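Local atomic coordinates of Non-structural protein 3 (Porcine deltacoronavirus, PDB entry 6LN0), a protein that probably recognises ADP-ribose through its macro domain and cleaves the viral polyprotein through its papain-like protease domain, which carries a zinc ion. Residues D27-V32 with H116-I121; P70-S75 with V83-H88; I380-D385 with K414-A419; N258-S263 with A396-Y401. All blocks are in the same frame, centred on the assembly; numbering follows the deposited sequence.

Contact 1 (D27-V32 with H116-I121); sequences DNSVLV and HYVIPI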
# COMPACT_ATOMS: atom_id res chain seq x y z
N ASP A 27 -29.22 25.38 18.01
CA ASP A 27 -30.04 24.22 18.38
C ASP A 27 -29.86 23.88 19.86
O ASP A 27 -29.21 22.89 20.21
CB ASP A 27 -29.67 23.02 17.50
CG ASP A 27 -30.48 21.77 17.84
OD1 ASP A 27 -31.47 21.88 18.61
OD2 ASP A 27 -30.12 20.67 17.35
N ASN A 28 -30.45 24.71 20.74
CA ASN A 28 -30.27 24.61 22.20
C ASN A 28 -28.79 24.50 22.55
O ASN A 28 -28.38 23.69 23.38
CB ASN A 28 -31.07 23.44 22.77
CG ASN A 28 -32.56 23.60 22.54
OD1 ASN A 28 -33.19 22.78 21.87
ND2 ASN A 28 -33.12 24.68 23.07
N SER A 29 -28.00 25.36 21.93
CA SER A 29 -26.57 25.20 21.89
C SER A 29 -25.91 25.78 23.13
O SER A 29 -26.46 26.64 23.81
CB SER A 29 -26.00 25.88 20.64
OG SER A 29 -26.72 25.50 19.47
N VAL A 30 -24.72 25.27 23.42
CA VAL A 30 -23.84 25.91 24.38
C VAL A 30 -22.93 26.82 23.58
O VAL A 30 -22.11 26.36 22.79
CB VAL A 30 -23.03 24.88 25.17
CG1 VAL A 30 -21.95 25.59 26.01
CG2 VAL A 30 -23.96 24.07 26.05
N LEU A 31 -23.10 28.12 23.77
CA LEU A 31 -22.27 29.10 23.09
C LEU A 31 -21.10 29.43 23.99
O LEU A 31 -21.31 29.90 25.12
CB LEU A 31 -23.09 30.35 22.77
CG LEU A 31 -22.36 31.52 22.13
CD1 LEU A 31 -21.94 31.16 20.71
CD2 LEU A 31 -23.27 32.74 22.14
N VAL A 32 -19.88 29.17 23.52
CA VAL A 32 -18.68 29.45 24.30
C VAL A 32 -18.26 30.90 24.11
O VAL A 32 -18.22 31.41 22.99
CB VAL A 32 -17.53 28.50 23.94
CG1 VAL A 32 -16.36 28.78 24.85
CG2 VAL A 32 -17.93 27.03 24.07
N HIS A 116 -24.53 20.46 21.89
CA HIS A 116 -24.04 21.09 20.67
C HIS A 116 -23.27 22.35 21.04
O HIS A 116 -23.86 23.33 21.50
CB HIS A 116 -25.17 21.43 19.71
CG HIS A 116 -24.73 22.34 18.61
ND1 HIS A 116 -25.32 23.57 18.37
CD2 HIS A 116 -23.72 22.23 17.71
CE1 HIS A 116 -24.71 24.16 17.35
NE2 HIS A 116 -23.73 23.37 16.93
N TYR A 117 -21.97 22.34 20.80
CA TYR A 117 -21.10 23.44 21.15
C TYR A 117 -20.85 24.34 19.95
O TYR A 117 -20.69 23.85 18.82
CB TYR A 117 -19.77 22.91 21.68
CG TYR A 117 -19.88 22.24 23.02
CD1 TYR A 117 -19.78 22.98 24.20
CD2 TYR A 117 -20.08 20.87 23.12
CE1 TYR A 117 -19.87 22.37 25.44
CE2 TYR A 117 -20.18 20.26 24.37
CZ TYR A 117 -20.07 21.01 25.52
OH TYR A 117 -20.16 20.41 26.75
N VAL A 118 -20.81 25.64 20.19
CA VAL A 118 -20.42 26.62 19.19
C VAL A 118 -19.22 27.34 19.76
O VAL A 118 -19.32 27.95 20.83
CB VAL A 118 -21.57 27.58 18.85
CG1 VAL A 118 -21.13 28.59 17.84
CG2 VAL A 118 -22.76 26.80 18.33
N ILE A 119 -18.09 27.24 19.08
CA ILE A 119 -16.86 27.72 19.69
C ILE A 119 -16.12 28.65 18.74
O ILE A 119 -15.65 28.23 17.67
CB ILE A 119 -15.96 26.54 20.12
CG1 ILE A 119 -16.78 25.46 20.81
CG2 ILE A 119 -14.86 27.01 21.05
CD1 ILE A 119 -15.94 24.50 21.65
N PRO A 120 -16.04 29.94 19.06
CA PRO A 120 -14.99 30.78 18.46
C PRO A 120 -13.63 30.19 18.78
O PRO A 120 -13.33 29.89 19.94
CB PRO A 120 -15.19 32.14 19.14
CG PRO A 120 -16.09 31.86 20.35
CD PRO A 120 -16.96 30.73 19.90
N ILE A 121 -12.80 30.03 17.74
CA ILE A 121 -11.46 29.49 17.96
C ILE A 121 -10.75 30.35 18.99
O ILE A 121 -10.77 31.58 18.92
CB ILE A 121 -10.69 29.44 16.63
CG1 ILE A 121 -11.39 28.48 15.68
CG2 ILE A 121 -9.25 29.01 16.86
CD1 ILE A 121 -11.06 28.75 14.26

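Contact 2 (P70-S75 with V83-H88); sequences PLTTDS and VACILH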
# COMPACT_ATOMS: atom_id res chain seq x y z
N PRO A 70 -14.26 28.19 34.76
CA PRO A 70 -15.36 28.41 33.80
C PRO A 70 -16.67 28.66 34.52
O PRO A 70 -16.94 28.09 35.57
CB PRO A 70 -15.41 27.11 32.99
CG PRO A 70 -14.14 26.37 33.34
CD PRO A 70 -13.78 26.80 34.73
N LEU A 71 -17.49 29.53 33.93
CA LEU A 71 -18.78 29.91 34.47
C LEU A 71 -19.86 29.61 33.44
O LEU A 71 -19.71 29.94 32.26
CB LEU A 71 -18.78 31.40 34.83
CG LEU A 71 -20.13 32.12 34.81
CD1 LEU A 71 -20.96 31.58 35.95
CD2 LEU A 71 -19.96 33.64 34.93
N THR A 72 -20.95 28.99 33.88
CA THR A 72 -22.09 28.83 32.99
C THR A 72 -23.14 29.88 33.29
O THR A 72 -23.39 30.22 34.45
CB THR A 72 -22.74 27.44 33.08
OG1 THR A 72 -21.76 26.45 32.86
CG2 THR A 72 -23.80 27.32 31.99
N THR A 73 -23.76 30.37 32.24
CA THR A 73 -24.70 31.46 32.32
C THR A 73 -25.87 31.16 31.40
O THR A 73 -25.70 30.48 30.38
CB THR A 73 -23.97 32.75 31.93
OG1 THR A 73 -23.25 33.24 33.07
CG2 THR A 73 -24.89 33.78 31.50
N ASP A 74 -27.05 31.62 31.78
CA ASP A 74 -28.19 31.60 30.88
C ASP A 74 -27.88 32.44 29.65
O ASP A 74 -26.96 33.25 29.64
CB ASP A 74 -29.43 32.12 31.62
CG ASP A 74 -30.72 31.85 30.89
OD1 ASP A 74 -30.96 32.48 29.85
OD2 ASP A 74 -31.52 31.02 31.36
N SER A 75 -28.65 32.24 28.58
CA SER A 75 -28.39 32.98 27.35
C SER A 75 -29.20 34.27 27.21
O SER A 75 -29.06 34.95 26.19
CB SER A 75 -28.65 32.10 26.16
OG SER A 75 -29.93 31.52 26.31
N VAL A 83 -29.82 29.55 21.59
CA VAL A 83 -28.70 29.40 22.51
C VAL A 83 -29.26 29.04 23.88
O VAL A 83 -29.93 29.87 24.52
CB VAL A 83 -27.85 30.67 22.57
CG1 VAL A 83 -26.71 30.50 23.54
CG2 VAL A 83 -27.34 31.02 21.20
N ALA A 84 -29.00 27.81 24.34
CA ALA A 84 -29.51 27.38 25.63
C ALA A 84 -28.76 28.06 26.77
O ALA A 84 -29.36 28.38 27.79
CB ALA A 84 -29.41 25.86 25.78
N CYS A 85 -27.46 28.26 26.61
CA CYS A 85 -26.67 28.91 27.65
C CYS A 85 -25.33 29.35 27.08
O CYS A 85 -24.99 29.04 25.94
CB CYS A 85 -26.48 27.97 28.84
SG CYS A 85 -25.62 26.46 28.37
N ILE A 86 -24.59 30.09 27.90
CA ILE A 86 -23.31 30.69 27.54
C ILE A 86 -22.27 30.21 28.53
O ILE A 86 -22.46 30.30 29.74
CB ILE A 86 -23.39 32.23 27.53
CG1 ILE A 86 -24.27 32.70 26.38
CG2 ILE A 86 -22.01 32.87 27.43
CD1 ILE A 86 -24.80 34.12 26.55
N LEU A 87 -21.15 29.71 28.01
CA LEU A 87 -20.08 29.18 28.84
C LEU A 87 -18.87 30.09 28.69
O LEU A 87 -18.50 30.44 27.57
CB LEU A 87 -19.77 27.73 28.42
CG LEU A 87 -18.65 26.93 29.08
CD1 LEU A 87 -18.75 26.97 30.57
CD2 LEU A 87 -18.67 25.48 28.56
N HIS A 88 -18.28 30.49 29.81
CA HIS A 88 -17.19 31.46 29.82
C HIS A 88 -15.92 30.76 30.23
O HIS A 88 -15.88 30.11 31.28
CB HIS A 88 -17.45 32.61 30.80
CG HIS A 88 -18.73 33.34 30.55
ND1 HIS A 88 -19.96 32.81 30.85
CD2 HIS A 88 -18.96 34.57 30.01
CE1 HIS A 88 -20.90 33.68 30.52
NE2 HIS A 88 -20.33 34.75 30.00

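Contact 3 (I380-D385 with K414-A419); sequences IGTSAD and KANVVA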
# COMPACT_ATOMS: atom_id res chain seq x y z
N ILE A 380 12.16 -32.71 -16.20
CA ILE A 380 12.94 -32.30 -15.05
C ILE A 380 13.04 -33.47 -14.09
O ILE A 380 12.09 -34.25 -13.94
CB ILE A 380 12.39 -31.04 -14.31
CG1 ILE A 380 10.92 -31.18 -13.96
CG2 ILE A 380 12.66 -29.77 -15.11
CD1 ILE A 380 10.46 -30.11 -12.92
N GLY A 381 14.20 -33.58 -13.47
CA GLY A 381 14.51 -34.63 -12.52
C GLY A 381 15.96 -34.44 -12.14
O GLY A 381 16.57 -33.44 -12.49
N THR A 382 16.54 -35.42 -11.46
CA THR A 382 17.98 -35.39 -11.25
C THR A 382 18.60 -36.75 -11.54
O THR A 382 18.19 -37.75 -10.96
CB THR A 382 18.33 -34.98 -9.83
OG1 THR A 382 17.60 -33.81 -9.51
CG2 THR A 382 19.84 -34.70 -9.74
N SER A 383 19.60 -36.77 -12.42
CA SER A 383 20.45 -37.95 -12.60
C SER A 383 21.88 -37.53 -12.90
O SER A 383 22.14 -36.44 -13.42
CB SER A 383 19.97 -38.85 -13.74
OG SER A 383 20.69 -40.10 -13.74
N ALA A 384 22.80 -38.44 -12.60
CA ALA A 384 24.22 -38.26 -12.85
C ALA A 384 24.62 -38.57 -14.29
O ALA A 384 25.78 -38.33 -14.65
CB ALA A 384 25.03 -39.12 -11.89
N ASP A 385 23.72 -39.10 -15.11
CA ASP A 385 24.09 -39.50 -16.46
C ASP A 385 24.32 -38.28 -17.34
O ASP A 385 24.04 -37.14 -16.96
CB ASP A 385 23.02 -40.39 -17.08
CG ASP A 385 22.67 -41.58 -16.19
OD1 ASP A 385 22.99 -41.52 -14.98
OD2 ASP A 385 22.07 -42.55 -16.69
N LYS A 414 31.98 -33.20 -13.78
CA LYS A 414 30.84 -34.08 -13.60
C LYS A 414 29.81 -33.38 -12.73
O LYS A 414 30.14 -32.81 -11.68
CB LYS A 414 31.26 -35.42 -12.97
CG LYS A 414 31.60 -35.37 -11.49
CD LYS A 414 31.26 -36.68 -10.78
CE LYS A 414 32.41 -37.09 -9.85
NZ LYS A 414 32.20 -38.39 -9.17
N ALA A 415 28.57 -33.39 -13.19
CA ALA A 415 27.50 -32.69 -12.50
C ALA A 415 26.20 -33.39 -12.83
O ALA A 415 26.03 -33.93 -13.93
CB ALA A 415 27.43 -31.22 -12.92
N ASN A 416 25.30 -33.40 -11.87
CA ASN A 416 23.95 -33.87 -12.16
C ASN A 416 23.33 -33.02 -13.26
O ASN A 416 23.64 -31.83 -13.41
CB ASN A 416 23.12 -33.85 -10.89
CG ASN A 416 23.69 -34.76 -9.84
OD1 ASN A 416 24.14 -35.87 -10.16
ND2 ASN A 416 23.71 -34.32 -8.59
N VAL A 417 22.51 -33.63 -14.07
CA VAL A 417 21.65 -32.89 -14.99
C VAL A 417 20.28 -32.77 -14.32
O VAL A 417 19.84 -33.71 -13.63
CB VAL A 417 21.57 -33.58 -16.37
CG1 VAL A 417 20.86 -34.89 -16.28
CG2 VAL A 417 20.87 -32.69 -17.38
N VAL A 418 19.66 -31.60 -14.43
CA VAL A 418 18.39 -31.33 -13.75
C VAL A 418 17.27 -30.92 -14.69
O VAL A 418 16.11 -30.85 -14.25
CB VAL A 418 18.54 -30.30 -12.61
CG1 VAL A 418 19.41 -30.87 -11.53
CG2 VAL A 418 19.08 -28.96 -13.14
N ALA A 419 17.54 -30.68 -15.96
CA ALA A 419 16.48 -30.49 -16.93
C ALA A 419 17.05 -30.79 -18.30
O ALA A 419 18.22 -30.50 -18.55
CB ALA A 419 15.91 -29.06 -16.88

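Contact 4 (N258-S263 with A396-Y401); sequences NNCFVS and AAHCWY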
# COMPACT_ATOMS: atom_id res chain seq x y z
N ASN A 258 24.46 -14.25 -8.16
CA ASN A 258 23.87 -15.58 -8.05
C ASN A 258 22.74 -15.80 -9.04
O ASN A 258 21.86 -16.63 -8.79
CB ASN A 258 23.34 -15.85 -6.64
CG ASN A 258 24.39 -16.40 -5.74
OD1 ASN A 258 25.57 -16.36 -6.06
ND2 ASN A 258 23.96 -16.92 -4.58
N ASN A 259 22.73 -15.09 -10.14
CA ASN A 259 21.64 -15.22 -11.10
C ASN A 259 21.81 -16.41 -12.06
O ASN A 259 21.17 -16.41 -13.12
CB ASN A 259 21.49 -13.91 -11.89
CG ASN A 259 22.67 -13.66 -12.81
OD1 ASN A 259 23.70 -14.33 -12.70
ND2 ASN A 259 22.53 -12.71 -13.73
N CYS A 260 22.65 -17.40 -11.76
CA CYS A 260 22.91 -18.44 -12.77
C CYS A 260 21.70 -19.33 -12.96
O CYS A 260 21.42 -19.76 -14.09
CB CYS A 260 24.16 -19.26 -12.40
SG CYS A 260 24.15 -20.04 -10.77
N PHE A 261 20.94 -19.57 -11.89
CA PHE A 261 19.67 -20.28 -12.01
C PHE A 261 18.72 -19.61 -13.00
O PHE A 261 17.86 -20.29 -13.57
CB PHE A 261 18.99 -20.43 -10.64
CG PHE A 261 18.25 -19.20 -10.16
CD1 PHE A 261 18.93 -18.08 -9.71
CD2 PHE A 261 16.87 -19.19 -10.13
CE1 PHE A 261 18.22 -16.96 -9.24
CE2 PHE A 261 16.16 -18.08 -9.67
CZ PHE A 261 16.84 -16.97 -9.23
N VAL A 262 18.89 -18.32 -13.26
CA VAL A 262 18.02 -17.66 -14.23
C VAL A 262 18.56 -17.83 -15.64
O VAL A 262 17.84 -18.27 -16.54
CB VAL A 262 17.86 -16.16 -13.88
CG1 VAL A 262 17.10 -15.45 -14.96
CG2 VAL A 262 17.16 -16.01 -12.55
N SER A 263 19.83 -17.49 -15.85
CA SER A 263 20.46 -17.69 -17.16
C SER A 263 20.36 -19.14 -17.62
O SER A 263 20.09 -19.39 -18.80
CB SER A 263 21.93 -17.25 -17.13
OG SER A 263 22.59 -17.77 -15.98
N ALA A 396 27.75 -27.91 -7.04
CA ALA A 396 28.48 -26.94 -6.23
C ALA A 396 27.81 -25.57 -6.25
O ALA A 396 28.47 -24.53 -6.36
CB ALA A 396 29.94 -26.83 -6.71
N ALA A 397 26.47 -25.56 -6.14
CA ALA A 397 25.66 -24.34 -6.09
C ALA A 397 25.85 -23.45 -7.32
O ALA A 397 25.58 -22.25 -7.26
CB ALA A 397 25.94 -23.53 -4.82
N HIS A 398 26.32 -24.02 -8.42
CA HIS A 398 26.35 -23.35 -9.71
C HIS A 398 25.56 -24.20 -10.68
O HIS A 398 25.50 -25.43 -10.54
CB HIS A 398 27.80 -23.13 -10.19
CG HIS A 398 27.91 -22.36 -11.48
ND1 HIS A 398 27.46 -21.06 -11.61
CD2 HIS A 398 28.45 -22.70 -12.68
CE1 HIS A 398 27.71 -20.64 -12.84
NE2 HIS A 398 28.30 -21.61 -13.51
N CYS A 399 24.92 -23.56 -11.65
CA CYS A 399 24.13 -24.27 -12.65
C CYS A 399 24.30 -23.56 -13.98
O CYS A 399 24.53 -22.35 -14.01
CB CYS A 399 22.64 -24.36 -12.25
SG CYS A 399 21.77 -22.82 -12.18
N TRP A 400 24.18 -24.32 -15.06
CA TRP A 400 24.58 -23.73 -16.33
C TRP A 400 23.92 -24.52 -17.45
O TRP A 400 23.65 -25.71 -17.30
CB TRP A 400 26.11 -23.74 -16.50
CG TRP A 400 26.69 -25.13 -16.65
CD1 TRP A 400 26.82 -25.82 -17.81
CD2 TRP A 400 27.19 -25.98 -15.60
NE1 TRP A 400 27.39 -27.06 -17.56
CE2 TRP A 400 27.62 -27.18 -16.22
CE3 TRP A 400 27.33 -25.84 -14.22
CZ2 TRP A 400 28.18 -28.23 -15.49
CZ3 TRP A 400 27.88 -26.90 -13.50
CH2 TRP A 400 28.31 -28.07 -14.14
N TYR A 401 23.68 -23.83 -18.56
CA TYR A 401 23.15 -24.49 -19.74
C TYR A 401 24.27 -25.18 -20.50
O TYR A 401 25.39 -24.67 -20.61
CB TYR A 401 22.45 -23.48 -20.64
CG TYR A 401 22.11 -24.05 -21.99
CD1 TYR A 401 21.32 -25.19 -22.10
CD2 TYR A 401 22.55 -23.45 -23.15
CE1 TYR A 401 21.00 -25.72 -23.33
CE2 TYR A 401 22.23 -23.97 -24.39
CZ TYR A 401 21.46 -25.11 -24.48
OH TYR A 401 21.14 -25.63 -25.71

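Contact 1 (D27-V32 with H116-I121)
Three backbone bonds join D27-V32 and H116-I121 as parallel strands, V30 level with Y117 and L31 with V118. V30 N donates to H116 O at 2.9 Å. V30 O in turn accepts from V118 N at 3.0 Å. V32 N closes the ladder on V118 O, nearly straight at 172°. This last donor approaches almost along the C=O axis. Just before the ladder a side-chain pair adds a further link: S29 OG sits in the ring plane of H116, at its edge, 2.6 Å from H116 ND1. The serine hydroxyl lies beside its own backbone N. There S29 OG accepts from D27 N at 2.9 Å, so this buried oxygen bonds two nitrogens. On the far side of the imidazole, H116 NE2 bonds T150 OG1, which helps fix the rotation of the ring.

Apolar contacts line both faces of the pair. V30 CG1 lies alongside the Y117 ring, 3.8 Å from Y117 CD1, while V32 CG2 touches I119 CG1 at the same separation of 3.8 Å. Across the sheet, the L31 and V118 side chains cross obliquely, CD1 of L31 3.9 Å from CG1 of V118. Y117, V32 and I119 share I110 of helix 99-110 as a cover. Strand 146-152 flanks 117-120 and strand 83-89 flanks 29-34, so the pair occupies the buried middle of the mixed macro-domain sheet, between its outer strands 10-17 and 71-74.

Contact 2 (P70-S75 with V83-H88)
L71 and H88 lie side by side and point the same way, and H88 turns the ND1 edge of its ring to L71 O. With CG of the histidine anti to its carbonyl carbon (chi1 -56°), H88 ND1 lies 3.2 Å from L71 O, the oxygen lying in the ring plane. H88 N reaches the same L71 O at 2.9 Å, so one residue grips one carbonyl twice: the amide from within the carbonyl plane, the ring nitrogen from above it. The opposite ring nitrogen, NE2, bonds Y57 OH, which leaves the ring held at both nitrogens. T73 crosses the imidazole obliquely, its OG1 3.5 Å from H88 CE1. On the other face, L87 CD1 passes T72 OG1 at 3.8 Å. T73 and I86 form a hydrogen-bonded pair, I86 N to T73 O measuring 2.7 Å. Near the turn, S75 OG takes the crowded position between N and carbonyl carbon (chi1 51°) and donates to V83 O over a very short 2.4 Å. T73 and I86 pack against Y57 of helix 55-64. The antiparallel pairing makes a beta hairpin of strands 71-74 and 83-89, with 71-74 the edge strand of the macro-domain sheet.

Contact 3 (I380-D385 with K414-A419)
N416 leaves its backbone with CG anti to the carbonyl carbon (chi1 -62°) and runs across T382, which it crosses obliquely. N416 CB meets T382 CG2 at 3.6 Å, and CG passes the same methyl slightly farther off. At the tip the amide divides: N416 ND2 stays beside T382 CG2 at 4.1 Å, whereas N416 OD1 reaches past it to A384 CA at 3.6 Å. The T382 methyl therefore lies along the asparagine from CB to the amide, while T382 OG1 turns toward V418 CG1.

The antiparallel backbones are bonded unevenly. V417 N donates to S383 O at 2.9 Å, nearly along the C=O axis, but the return bond from S383 N to V417 O is weak. Farther along, G381 N makes another weak bond to V418 O, which Q314 NE2 also approaches as a donor. I380 CG2 rests on A419 CB at 3.8 Å, and I317 of helix 313-322 touches both residues.

I380 pairs with A419 but S383 with V417, so two residues, G381 and T382, stand opposite the single V418. This one-residue shift is a beta bulge in strand 376-383, opposite strand 416-423. Both belong to a mixed sheet whose far strand, 358-360, carries C360, one of the four zinc cysteines, consistent with the palm and fingers layout of coronavirus papain-like proteases.

Contact 4 (N258-S263 with A396-Y401)
Of the F261 and H398 rings, only that of H398 meets the other segment. The F261 ring leads away from the strand: V262 CG2 sits 3.4 Å above one of its faces, offset toward the rim, N258 O lies at the edge in plane, and Y300 meets it edge-to-face. The H398 imidazole receives C260 SG obliquely, 4.5 Å from its centroid, and also meets the ring of Y411, the planes about 35° apart. H398 CG is anti to its backbone N (chi1 -176°), which brings H398 ND1 within 3.6 Å of C260 SG. C260 SG and C399 SG both take the crowded position between N and carbonyl carbon and lie 3.9 Å apart. C399 SG wedges against the helix backbone, 3.3 Å from F261 CA.

C260 opens helix 260-270 just after the N-cap residue N259. The N-terminal end of the helix, and H398 if protonated, would probably favour a thiolate at C260. C260 at a helix N-terminus facing H398 is consistent with the catalytic Cys-His pair of papain-like proteases. Helix 313-322 backs the contact, with V316 against F261 and P313 against C399, and strand 250-253 packs along V262 and S263, while strand 398-402, the sheet's outermost, carries H398 past the helix start.

Contacts 1 and 2 share the macro-domain sheet: strands 29-34 and 83-89 are neighbours, joined by probable bonds from S29 O to A84 N and from L31 O to L87 N. Contact 1 is parallel and buried; contact 2, at the sheet's edge, is antiparallel and partly exposed. Contacts 3 and 4 lie in the protease half, their centres about 82 Å and 73 Å from that of contact 1. They reach one sheet and touch where A415 CB packs on W400 CH2. Contact 3 is a partly exposed strand pair with two weak bonds and one regular one, round a bulge, whereas contact 4 brings helix and strand together through buried sulfurs and a histidine, without backbone pairing.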